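Local coordinates for protein probable porin (Pseudomonas aeruginosa, PDB 4FT6) that probably acts as an outer-membrane channel of the OprD family, a beta-barrel porin through which small solutes would pass across the outer membrane, at residues A[212-217]-A[233-238]; A[247-252]-A[274-279]; A[292-297]-A[366-371]. All blocks are in the same frame, centred on the assembly; numbering follows the deposited sequence.

Contact 1 (A[212-217]-A[233-238]); sequences QDYYSL and GLFDTR
Y214 and F235 meet on the buried face of two antiparallel strands, where most of the tight packing lies. Y214 CD1 sits over the centre of the F235 ring, 3.3 Å above its plane, while the two rings remain tilted by 39°, neither stacked nor edge-to-face. The next neighbour is Q212, whose CG is anti to the backbone N (chi1 175°) and whose extended chain crosses the edge of F235 at a slant: CG lies in the plane of that ring, and Q212 CD is 3.5 Å from F235 CD2. Beyond the ring the amide turns to the second strand, and Q212 NE2 gives T237 OG1 a hydrogen bond of 2.8 Å, nearly straight at 161° and within the amide plane. L280 O takes a second bond from the same nitrogen, which is thus satisfied on a buried face. The backbone closes with D213 and D236 bonded both ways, and Y215 and L234 likewise; Y214 and F235 form the non-hydrogen-bonded pair between them.

The other face is looser. Y215 CD1 comes only to 4.3 Å from L234 CB, and the Y215 ring is largely exposed. Beside them D213 CB and D236 CB are 4.4 Å apart, and D213 OD2 and D236 OD2 4.6 Å, two like charges that probably repel and are partly open to solvent.

The strands form the hairpin 210-223/226-239, flanked by strand 197-206 beyond the first and strand 249-261 beyond the second. P122, I123 and L280, from loops, cover its buried face.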
loop_
_atom_site.group_PDB
_atom_site.type_symbol
_atom_site.label_atom_id
_atom_site.label_comp_id
_atom_site.label_asym_id
_atom_site.label_seq_id
_atom_site.Cartn_x
_atom_site.Cartn_y
_atom_site.Cartn_z
ATOM N N GLN A 212 -6.445 -16.740 -5.270
ATOM C CA GLN A 212 -5.515 -15.945 -6.057
ATOM C C GLN A 212 -4.102 -16.481 -5.943
ATOM O O GLN A 212 -3.586 -16.651 -4.835
ATOM C CB GLN A 212 -5.561 -14.472 -5.612
ATOM C CG GLN A 212 -4.544 -13.528 -6.278
ATOM C CD GLN A 212 -4.748 -12.072 -5.844
ATOM O OE1 GLN A 212 -4.143 -11.603 -4.868
ATOM N NE2 GLN A 212 -5.620 -11.356 -6.562
ATOM N N ASP A 213 -3.478 -16.744 -7.090
ATOM C CA ASP A 213 -2.081 -17.149 -7.117
ATOM C C ASP A 213 -1.247 -15.948 -7.498
ATOM O O ASP A 213 -1.721 -15.062 -8.222
ATOM C CB ASP A 213 -1.858 -18.259 -8.143
ATOM C CG ASP A 213 -2.775 -19.427 -7.932
ATOM O OD1 ASP A 213 -3.210 -19.612 -6.780
ATOM O OD2 ASP A 213 -3.070 -20.155 -8.905
ATOM N N TYR A 214 -0.005 -15.916 -7.023
ATOM C CA TYR A 214 0.924 -14.867 -7.419
ATOM C C TYR A 214 2.330 -15.420 -7.621
ATOM O O TYR A 214 2.878 -16.097 -6.746
ATOM C CB TYR A 214 0.932 -13.742 -6.389
ATOM C CG TYR A 214 1.933 -12.645 -6.681
ATOM C CD1 TYR A 214 1.744 -11.768 -7.734
ATOM C CD2 TYR A 214 3.058 -12.479 -5.887
ATOM C CE1 TYR A 214 2.659 -10.755 -7.991
ATOM C CE2 TYR A 214 3.975 -11.477 -6.135
ATOM C CZ TYR A 214 3.771 -10.614 -7.186
ATOM O OH TYR A 214 4.685 -9.614 -7.444
ATOM N N TYR A 215 2.906 -15.124 -8.782
ATOM C CA TYR A 215 4.251 -15.573 -9.128
ATOM C C TYR A 215 5.130 -14.349 -9.270
ATOM O O TYR A 215 4.715 -13.345 -9.863
ATOM C CB TYR A 215 4.237 -16.303 -10.464
ATOM C CG TYR A 215 3.217 -17.397 -10.540
ATOM C CD1 TYR A 215 1.897 -17.115 -10.840
ATOM C CD2 TYR A 215 3.570 -18.718 -10.328
ATOM C CE1 TYR A 215 0.950 -18.122 -10.911
ATOM C CE2 TYR A 215 2.624 -19.737 -10.400
ATOM C CZ TYR A 215 1.319 -19.430 -10.693
ATOM O OH TYR A 215 0.364 -20.415 -10.763
ATOM N N SER A 216 6.351 -14.435 -8.757
ATOM C CA SER A 216 7.202 -13.260 -8.686
ATOM C C SER A 216 8.634 -13.556 -9.097
ATOM O O SER A 216 9.193 -14.606 -8.774
ATOM C CB SER A 216 7.182 -12.688 -7.272
ATOM O OG SER A 216 8.152 -11.672 -7.151
ATOM N N LEU A 217 9.232 -12.609 -9.802
ATOM C CA LEU A 217 10.581 -12.776 -10.313
ATOM C C LEU A 217 11.265 -11.430 -10.287
ATOM O O LEU A 217 10.724 -10.454 -10.804
ATOM C CB LEU A 217 10.538 -13.285 -11.749
ATOM C CG LEU A 217 11.338 -14.555 -12.005
ATOM C CD1 LEU A 217 12.623 -14.519 -11.197
ATOM C CD2 LEU A 217 10.502 -15.776 -11.651
ATOM N N GLY A 233 5.892 -9.641 -12.085
ATOM C CA GLY A 233 4.973 -10.433 -11.292
ATOM C C GLY A 233 3.734 -10.829 -12.079
ATOM O O GLY A 233 3.378 -10.171 -13.063
ATOM N N LEU A 234 3.071 -11.902 -11.647
ATOM C CA LEU A 234 1.818 -12.332 -12.261
ATOM C C LEU A 234 0.780 -12.742 -11.217
ATOM O O LEU A 234 1.051 -13.578 -10.351
ATOM C CB LEU A 234 2.061 -13.497 -13.219
ATOM C CG LEU A 234 0.809 -14.002 -13.938
ATOM C CD1 LEU A 234 0.218 -12.878 -14.785
ATOM C CD2 LEU A 234 1.153 -15.204 -14.797
ATOM N N PHE A 235 -0.405 -12.143 -11.288
ATOM C CA PHE A 235 -1.520 -12.572 -10.451
ATOM C C PHE A 235 -2.457 -13.403 -11.307
ATOM O O PHE A 235 -2.780 -13.024 -12.436
ATOM C CB PHE A 235 -2.314 -11.372 -9.935
ATOM C CG PHE A 235 -1.637 -10.612 -8.828
ATOM C CD1 PHE A 235 -0.730 -9.586 -9.106
ATOM C CD2 PHE A 235 -1.931 -10.900 -7.491
ATOM C CE1 PHE A 235 -0.114 -8.874 -8.058
ATOM C CE2 PHE A 235 -1.315 -10.194 -6.445
ATOM C CZ PHE A 235 -0.410 -9.180 -6.725
ATOM N N ASP A 236 -2.909 -14.526 -10.770
ATOM C CA ASP A 236 -3.943 -15.302 -11.432
ATOM C C ASP A 236 -5.072 -15.531 -10.437
ATOM O O ASP A 236 -4.896 -16.239 -9.428
ATOM C CB ASP A 236 -3.384 -16.629 -11.909
ATOM C CG ASP A 236 -4.275 -17.296 -12.916
ATOM O OD1 ASP A 236 -5.060 -16.581 -13.576
ATOM O OD2 ASP A 236 -4.191 -18.536 -13.049
ATOM N N THR A 237 -6.223 -14.917 -10.702
ATOM C CA THR A 237 -7.329 -14.967 -9.759
ATOM C C THR A 237 -8.585 -15.583 -10.354
ATOM O O THR A 237 -9.045 -15.175 -11.426
ATOM C CB THR A 237 -7.691 -13.574 -9.232
ATOM O OG1 THR A 237 -6.546 -12.971 -8.615
ATOM C CG2 THR A 237 -8.826 -13.689 -8.210
ATOM N N ARG A 238 -9.154 -16.544 -9.630
ATOM C CA ARG A 238 -10.360 -17.244 -10.048
ATOM C C ARG A 238 -11.354 -17.229 -8.882
ATOM O O ARG A 238 -10.951 -17.038 -7.728
ATOM C CB ARG A 238 -9.999 -18.678 -10.422
ATOM C CG ARG A 238 -10.898 -19.272 -11.476
ATOM C CD ARG A 238 -11.785 -20.374 -10.892
ATOM N NE ARG A 238 -12.919 -20.709 -11.758
ATOM C CZ ARG A 238 -13.866 -21.590 -11.446
ATOM N NH1 ARG A 238 -13.821 -22.240 -10.290
ATOM N NH2 ARG A 238 -14.857 -21.820 -12.298
#

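Contact 2 (A[247-252]-A[274-279]); sequences ELENRA and YGDDGM
R251 and Y274 make both the last backbone pair and the main side-chain stack of this contact. R251 N bonds to Y274 O, and Y274 N returns a bond to R251 O at 2.7 Å, so each residue has both backbone polar groups engaged. Above this pair the R251 guanidinium lies flat on the tyrosine ring, a cation-pi stack with centres 4.2 Å apart and planes at 20°. The bend of the arginine chain at chi3 (56°) turns NE in above the CB-CG end of the tyrosine; CZ lies over the face, offset toward the rim, and NH2 comes 3.7 Å from Y274 CD2.

Past Y274 the chain swings out at G275, and side chains take over much of the bonding. E249 N gives its hydrogen to D277 OD2 (2.8 Å), met on the anti side of the carboxylate, and E249 O accepts D277 N at 2.9 Å. The other oxygen, D277 OD1, holds a salt bridge with R175, so this carboxylate is gripped at both ends. E249 reaches across with OE1 to take D276 N at 2.7 Å, again on the anti side; D276 OD2 is close by, and the two exposed carboxylates probably repel. N250 has CG anti to its backbone N (chi1 176°), and its ND2 donates to D277 O at 2.6 Å, an acceptor lying close to the plane of the amide. N250 also bonds through its backbone to T237, while G275 O is taken by R335 NH1.

The apolar touch between the two segments is A252 CB against M279 SD, at 3.8 Å. Here strand pairing gives way to the long loop leaving strand 264-274, which turns in toward the barrel interior, a feature known from OprD-family porins.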
loop_
_atom_site.group_PDB
_atom_site.type_symbol
_atom_site.label_atom_id
_atom_site.label_comp_id
_atom_site.label_asym_id
_atom_site.label_seq_id
_atom_site.Cartn_x
_atom_site.Cartn_y
_atom_site.Cartn_z
ATOM N N GLU A 247 -18.772 -16.132 -10.955
ATOM C CA GLU A 247 -17.520 -16.536 -11.604
ATOM C C GLU A 247 -16.622 -15.332 -11.824
ATOM O O GLU A 247 -17.064 -14.317 -12.349
ATOM C CB GLU A 247 -17.802 -17.217 -12.945
ATOM C CG GLU A 247 -18.468 -18.580 -12.814
ATOM C CD GLU A 247 -18.938 -19.152 -14.146
ATOM O OE1 GLU A 247 -19.058 -18.382 -15.126
ATOM O OE2 GLU A 247 -19.194 -20.378 -14.206
ATOM N N LEU A 248 -15.363 -15.449 -11.417
ATOM C CA LEU A 248 -14.400 -14.357 -11.537
ATOM C C LEU A 248 -13.212 -14.853 -12.345
ATOM O O LEU A 248 -12.858 -16.039 -12.298
ATOM C CB LEU A 248 -13.935 -13.895 -10.160
ATOM C CG LEU A 248 -15.050 -13.347 -9.253
ATOM C CD1 LEU A 248 -14.549 -13.149 -7.824
ATOM C CD2 LEU A 248 -15.571 -12.031 -9.831
ATOM N N GLU A 249 -12.598 -13.946 -13.093
ATOM C CA GLU A 249 -11.558 -14.329 -14.033
ATOM C C GLU A 249 -10.631 -13.151 -14.299
ATOM O O GLU A 249 -10.912 -12.315 -15.163
ATOM C CB GLU A 249 -12.181 -14.809 -15.348
ATOM C CG GLU A 249 -11.179 -15.342 -16.366
ATOM C CD GLU A 249 -11.726 -15.333 -17.795
ATOM O OE1 GLU A 249 -12.311 -14.311 -18.213
ATOM O OE2 GLU A 249 -11.566 -16.348 -18.505
ATOM N N ASN A 250 -9.537 -13.068 -13.551
ATOM C CA ASN A 250 -8.489 -12.111 -13.893
ATOM C C ASN A 250 -7.093 -12.710 -13.826
ATOM O O ASN A 250 -6.776 -13.512 -12.942
ATOM C CB ASN A 250 -8.578 -10.831 -13.052
ATOM C CG ASN A 250 -7.436 -9.852 -13.336
ATOM O OD1 ASN A 250 -6.420 -9.837 -12.625
ATOM N ND2 ASN A 250 -7.606 -9.015 -14.368
ATOM N N ARG A 251 -6.285 -12.332 -14.806
ATOM C CA ARG A 251 -4.860 -12.594 -14.817
ATOM C C ARG A 251 -4.336 -11.164 -14.885
ATOM O O ARG A 251 -4.901 -10.334 -15.605
ATOM C CB ARG A 251 -4.488 -13.444 -16.051
ATOM C CG ARG A 251 -2.993 -13.772 -16.241
ATOM C CD ARG A 251 -2.716 -14.976 -17.217
ATOM N NE ARG A 251 -3.278 -14.845 -18.571
ATOM C CZ ARG A 251 -2.573 -14.702 -19.699
ATOM N NH1 ARG A 251 -1.245 -14.657 -19.679
ATOM N NH2 ARG A 251 -3.204 -14.600 -20.861
ATOM N N ALA A 252 -3.324 -10.837 -14.091
ATOM C CA ALA A 252 -2.808 -9.472 -14.082
ATOM C C ALA A 252 -1.289 -9.479 -14.100
ATOM O O ALA A 252 -0.655 -9.979 -13.166
ATOM C CB ALA A 252 -3.317 -8.721 -12.860
ATOM N N TYR A 274 -5.857 -9.183 -17.898
ATOM C CA TYR A 274 -6.436 -10.171 -18.808
ATOM C C TYR A 274 -7.676 -10.805 -18.196
ATOM O O TYR A 274 -7.742 -10.997 -16.968
ATOM C CB TYR A 274 -5.444 -11.311 -19.102
ATOM C CG TYR A 274 -4.087 -10.912 -19.644
ATOM C CD1 TYR A 274 -3.071 -10.493 -18.794
ATOM C CD2 TYR A 274 -3.805 -10.998 -21.000
ATOM C CE1 TYR A 274 -1.818 -10.144 -19.283
ATOM C CE2 TYR A 274 -2.545 -10.653 -21.502
ATOM C CZ TYR A 274 -1.561 -10.230 -20.630
ATOM O OH TYR A 274 -0.315 -9.878 -21.082
ATOM N N GLY A 275 -8.635 -11.176 -19.045
ATOM C CA GLY A 275 -9.820 -11.883 -18.586
ATOM C C GLY A 275 -11.048 -10.995 -18.481
ATOM O O GLY A 275 -10.980 -9.781 -18.726
ATOM N N ASP A 276 -12.172 -11.602 -18.106
ATOM C CA ASP A 276 -13.439 -10.889 -17.992
ATOM C C ASP A 276 -13.454 -9.852 -16.883
ATOM O O ASP A 276 -14.283 -8.954 -16.892
ATOM C CB ASP A 276 -14.580 -11.879 -17.778
ATOM C CG ASP A 276 -15.070 -12.470 -19.072
ATOM O OD1 ASP A 276 -15.161 -11.711 -20.062
ATOM O OD2 ASP A 276 -15.349 -13.685 -19.108
ATOM N N ASP A 277 -12.539 -9.982 -15.933
ATOM C CA ASP A 277 -12.492 -9.091 -14.778
ATOM C C ASP A 277 -11.131 -8.427 -14.698
ATOM O O ASP A 277 -10.127 -8.989 -15.152
ATOM C CB ASP A 277 -12.736 -9.866 -13.480
ATOM C CG ASP A 277 -14.128 -10.447 -13.395
ATOM O OD1 ASP A 277 -15.089 -9.665 -13.202
ATOM O OD2 ASP A 277 -14.264 -11.690 -13.495
ATOM N N GLY A 278 -11.103 -7.225 -14.130
ATOM C CA GLY A 278 -9.849 -6.551 -13.858
ATOM C C GLY A 278 -9.243 -7.099 -12.572
ATOM O O GLY A 278 -9.743 -8.085 -12.011
ATOM N N MET A 279 -8.170 -6.464 -12.103
ATOM C CA MET A 279 -7.485 -6.905 -10.888
ATOM C C MET A 279 -8.440 -7.026 -9.691
ATOM O O MET A 279 -9.255 -6.141 -9.429
ATOM C CB MET A 279 -6.356 -5.947 -10.540
ATOM C CG MET A 279 -5.703 -6.257 -9.225
ATOM S SD MET A 279 -4.499 -7.566 -9.413
ATOM C CE MET A 279 -4.051 -7.870 -7.694
#

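Contact 3 (A[292-297]-A[366-371]); sequences DIQVRN and RWRNAM. With C8E ((hydroxyethyloxy)tri(ethyloxy)octane), chain E.
Q294 and R368 pass flank to flank, pointing opposite ways: the glutamine reaches from a loop to the strand, the arginine from the strand back toward the loop. Q294 has CG anti to its backbone N (chi1 -164°) and is extended beyond it, which carries the amide to the strand backbone. There NE2 makes a weak hydrogen bond with R368 O, 3.5 Å long, while OE1 rests against A370 CB at 3.4 Å. OE1 is also near N369 O, but both are acceptors and no bond forms. R368 runs the other way, bending at chi3 (55°), and its NH2 passes 3.7 Å from Q294 CG. Amide and guanidinium planes stand 51° apart, an oblique meeting rather than a stack. V295 adds an apolar touch with CG1 on A370 CB at 3.7 Å.

On the strand, R366 NH2 lies 3.2 Å above the R368 guanidinium, toward its rim. The neighbouring residues turn to the far side: W367 CH2 meets C5 of the bound detergent C8E at 3.7 Å with C5 near the ring plane, and M371 CE touches C8E C1 at 3.5 Å. This is consistent with an outer, lipid-facing surface there and an inner one at Q294. N369, also turned away from the loop, is held by R347 and N383.

The loop follows strand 264-274 and is fixed to the wall by Q294 N to D348 and V295 N to E346, both on strand 342-354. That strand flanks strand 364-374 on one side; strand 380-392, bearing R384, flanks it on the other.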
loop_
_atom_site.group_PDB
_atom_site.type_symbol
_atom_site.label_atom_id
_atom_site.label_comp_id
_atom_site.label_asym_id
_atom_site.label_seq_id
_atom_site.Cartn_x
_atom_site.Cartn_y
_atom_site.Cartn_z
ATOM N N ASP A 292 0.275 1.098 -9.937
ATOM C CA ASP A 292 -0.567 1.440 -8.798
ATOM C C ASP A 292 -0.009 2.745 -8.258
ATOM O O ASP A 292 0.875 2.756 -7.403
ATOM C CB ASP A 292 -0.548 0.363 -7.715
ATOM C CG ASP A 292 -1.592 0.604 -6.639
ATOM O OD1 ASP A 292 -1.992 1.783 -6.430
ATOM O OD2 ASP A 292 -2.011 -0.388 -5.998
ATOM N N ILE A 293 -0.500 3.853 -8.796
ATOM C CA ILE A 293 0.119 5.134 -8.512
ATOM C C ILE A 293 -0.843 6.063 -7.772
ATOM O O ILE A 293 -1.784 5.592 -7.141
ATOM C CB ILE A 293 0.737 5.766 -9.794
ATOM C CG1 ILE A 293 -0.346 6.044 -10.825
ATOM C CG2 ILE A 293 1.800 4.845 -10.382
ATOM C CD1 ILE A 293 0.184 6.520 -12.113
ATOM N N GLN A 294 -0.612 7.371 -7.848
ATOM C CA GLN A 294 -1.205 8.297 -6.884
ATOM C C GLN A 294 -2.736 8.262 -6.777
ATOM O O GLN A 294 -3.261 8.159 -5.678
ATOM C CB GLN A 294 -0.697 9.731 -7.109
ATOM C CG GLN A 294 -0.967 10.668 -5.932
ATOM C CD GLN A 294 -0.357 12.036 -6.119
ATOM O OE1 GLN A 294 0.660 12.186 -6.802
ATOM N NE2 GLN A 294 -0.973 13.051 -5.512
ATOM N N VAL A 295 -3.446 8.331 -7.900
ATOM C CA VAL A 295 -4.909 8.410 -7.856
ATOM C C VAL A 295 -5.613 7.211 -8.494
ATOM O O VAL A 295 -6.748 6.884 -8.144
ATOM C CB VAL A 295 -5.445 9.734 -8.486
ATOM C CG1 VAL A 295 -4.292 10.701 -8.796
ATOM C CG2 VAL A 295 -6.275 9.449 -9.727
ATOM N N ARG A 296 -4.929 6.563 -9.426
ATOM C CA ARG A 296 -5.495 5.447 -10.173
ATOM C C ARG A 296 -4.455 4.314 -10.287
ATOM O O ARG A 296 -3.236 4.565 -10.225
ATOM C CB ARG A 296 -5.921 5.935 -11.560
ATOM C CG ARG A 296 -6.696 4.930 -12.369
ATOM C CD ARG A 296 -7.111 5.501 -13.694
ATOM N NE ARG A 296 -7.219 4.441 -14.692
ATOM C CZ ARG A 296 -8.228 3.581 -14.751
ATOM N NH1 ARG A 296 -9.212 3.656 -13.865
ATOM N NH2 ARG A 296 -8.252 2.646 -15.687
ATOM N N ASN A 297 -4.922 3.074 -10.440
ATOM C CA ASN A 297 -4.010 1.930 -10.482
ATOM C C ASN A 297 -4.082 1.113 -11.795
ATOM O O ASN A 297 -3.408 0.082 -11.952
ATOM C CB ASN A 297 -4.173 1.043 -9.227
ATOM C CG ASN A 297 -5.514 0.354 -9.179
ATOM O OD1 ASN A 297 -6.332 0.500 -10.091
ATOM N ND2 ASN A 297 -5.742 -0.425 -8.134
ATOM N N ARG A 366 6.820 16.794 2.304
ATOM C CA ARG A 366 6.709 16.160 1.003
ATOM C C ARG A 366 5.459 16.629 0.272
ATOM O O ARG A 366 4.378 16.734 0.858
ATOM C CB ARG A 366 6.693 14.642 1.193
ATOM C CG ARG A 366 6.143 13.833 0.041
ATOM C CD ARG A 366 6.358 12.367 0.343
ATOM N NE ARG A 366 5.666 11.489 -0.597
ATOM C CZ ARG A 366 5.844 10.175 -0.654
ATOM N NH1 ARG A 366 6.702 9.591 0.170
ATOM N NH2 ARG A 366 5.173 9.449 -1.535
ATOM N N TRP A 367 5.608 16.915 -1.013
ATOM C CA TRP A 367 4.484 17.386 -1.806
ATOM C C TRP A 367 4.214 16.398 -2.941
ATOM O O TRP A 367 5.133 16.001 -3.667
ATOM C CB TRP A 367 4.784 18.793 -2.325
ATOM C CG TRP A 367 3.885 19.281 -3.417
ATOM C CD1 TRP A 367 2.516 19.322 -3.404
ATOM C CD2 TRP A 367 4.295 19.848 -4.671
ATOM N NE1 TRP A 367 2.055 19.865 -4.589
ATOM C CE2 TRP A 367 3.127 20.191 -5.381
ATOM C CE3 TRP A 367 5.535 20.082 -5.268
ATOM C CZ2 TRP A 367 3.168 20.757 -6.661
ATOM C CZ3 TRP A 367 5.576 20.646 -6.535
ATOM C CH2 TRP A 367 4.400 20.979 -7.218
ATOM N N ARG A 368 2.965 15.973 -3.082
ATOM C CA ARG A 368 2.614 15.064 -4.165
ATOM C C ARG A 368 1.534 15.675 -5.038
ATOM O O ARG A 368 0.466 16.076 -4.549
ATOM C CB ARG A 368 2.169 13.708 -3.623
ATOM C CG ARG A 368 3.159 13.124 -2.621
ATOM C CD ARG A 368 2.684 11.812 -2.040
ATOM N NE ARG A 368 2.370 10.852 -3.093
ATOM C CZ ARG A 368 1.862 9.642 -2.890
ATOM N NH1 ARG A 368 1.606 9.210 -1.660
ATOM N NH2 ARG A 368 1.609 8.866 -3.933
ATOM N N ASN A 369 1.830 15.740 -6.335
ATOM C CA ASN A 369 0.940 16.363 -7.301
ATOM C C ASN A 369 0.596 15.388 -8.423
ATOM O O ASN A 369 1.483 14.699 -8.935
ATOM C CB ASN A 369 1.608 17.613 -7.884
ATOM C CG ASN A 369 0.661 18.439 -8.706
ATOM O OD1 ASN A 369 0.442 18.166 -9.881
ATOM N ND2 ASN A 369 0.088 19.461 -8.091
ATOM N N ALA A 370 -0.679 15.317 -8.808
ATOM C CA ALA A 370 -1.080 14.391 -9.871
ATOM C C ALA A 370 -2.162 14.946 -10.779
ATOM O O ALA A 370 -3.103 15.593 -10.314
ATOM C CB ALA A 370 -1.523 13.071 -9.299
ATOM N N MET A 371 -2.015 14.675 -12.075
ATOM C CA MET A 371 -3.044 14.982 -13.048
ATOM C C MET A 371 -3.551 13.669 -13.610
ATOM O O MET A 371 -2.755 12.784 -13.942
ATOM C CB MET A 371 -2.477 15.819 -14.203
ATOM C CG MET A 371 -2.076 17.248 -13.858
ATOM S SD MET A 371 -1.741 18.221 -15.346
ATOM C CE MET A 371 -1.431 19.841 -14.656
HETATM C C1 C8E E . -0.025 22.939 -13.941
HETATM C C2 C8E E . 1.312 22.280 -13.626
HETATM C C3 C8E E . 1.264 21.534 -12.288
HETATM C C4 C8E E . 2.080 22.250 -11.215
HETATM C C5 C8E E . 3.274 21.423 -10.730
HETATM C C6 C8E E . 3.935 20.640 -11.860
HETATM C C7 C8E E . 5.297 20.061 -11.473
HETATM C C8 C8E E . 6.246 21.066 -10.825
HETATM O O9 C8E E . 7.330 20.388 -10.217
HETATM C C10 C8E E . 8.570 20.560 -10.872
HETATM C C11 C8E E . 9.691 19.851 -10.106
HETATM O O12 C8E E . 9.602 18.449 -10.279
HETATM C C13 C8E E . 10.714 17.887 -10.949
#

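From the N terminus, contact 1 closes first, joining the two strands of the hairpin 210-223/226-239. Contact 2 then opens at 247 and brings the chain back at 274-279, after strands 249-261 and 264-274 have paired. The two are adjacent in the barrel wall: strand 226-239 neighbours 249-261, with probable backbone hydrogen bonds T237 N to N250 O and F235 O to A252 N. Contact 3 closes the longest span, from the loop at 292-297 to strand 364-374, its centre about 25 Å from each of the other two. All three run in series, none nesting or crossing. The loop beginning in contact 2 thus ties one stretch of wall to another.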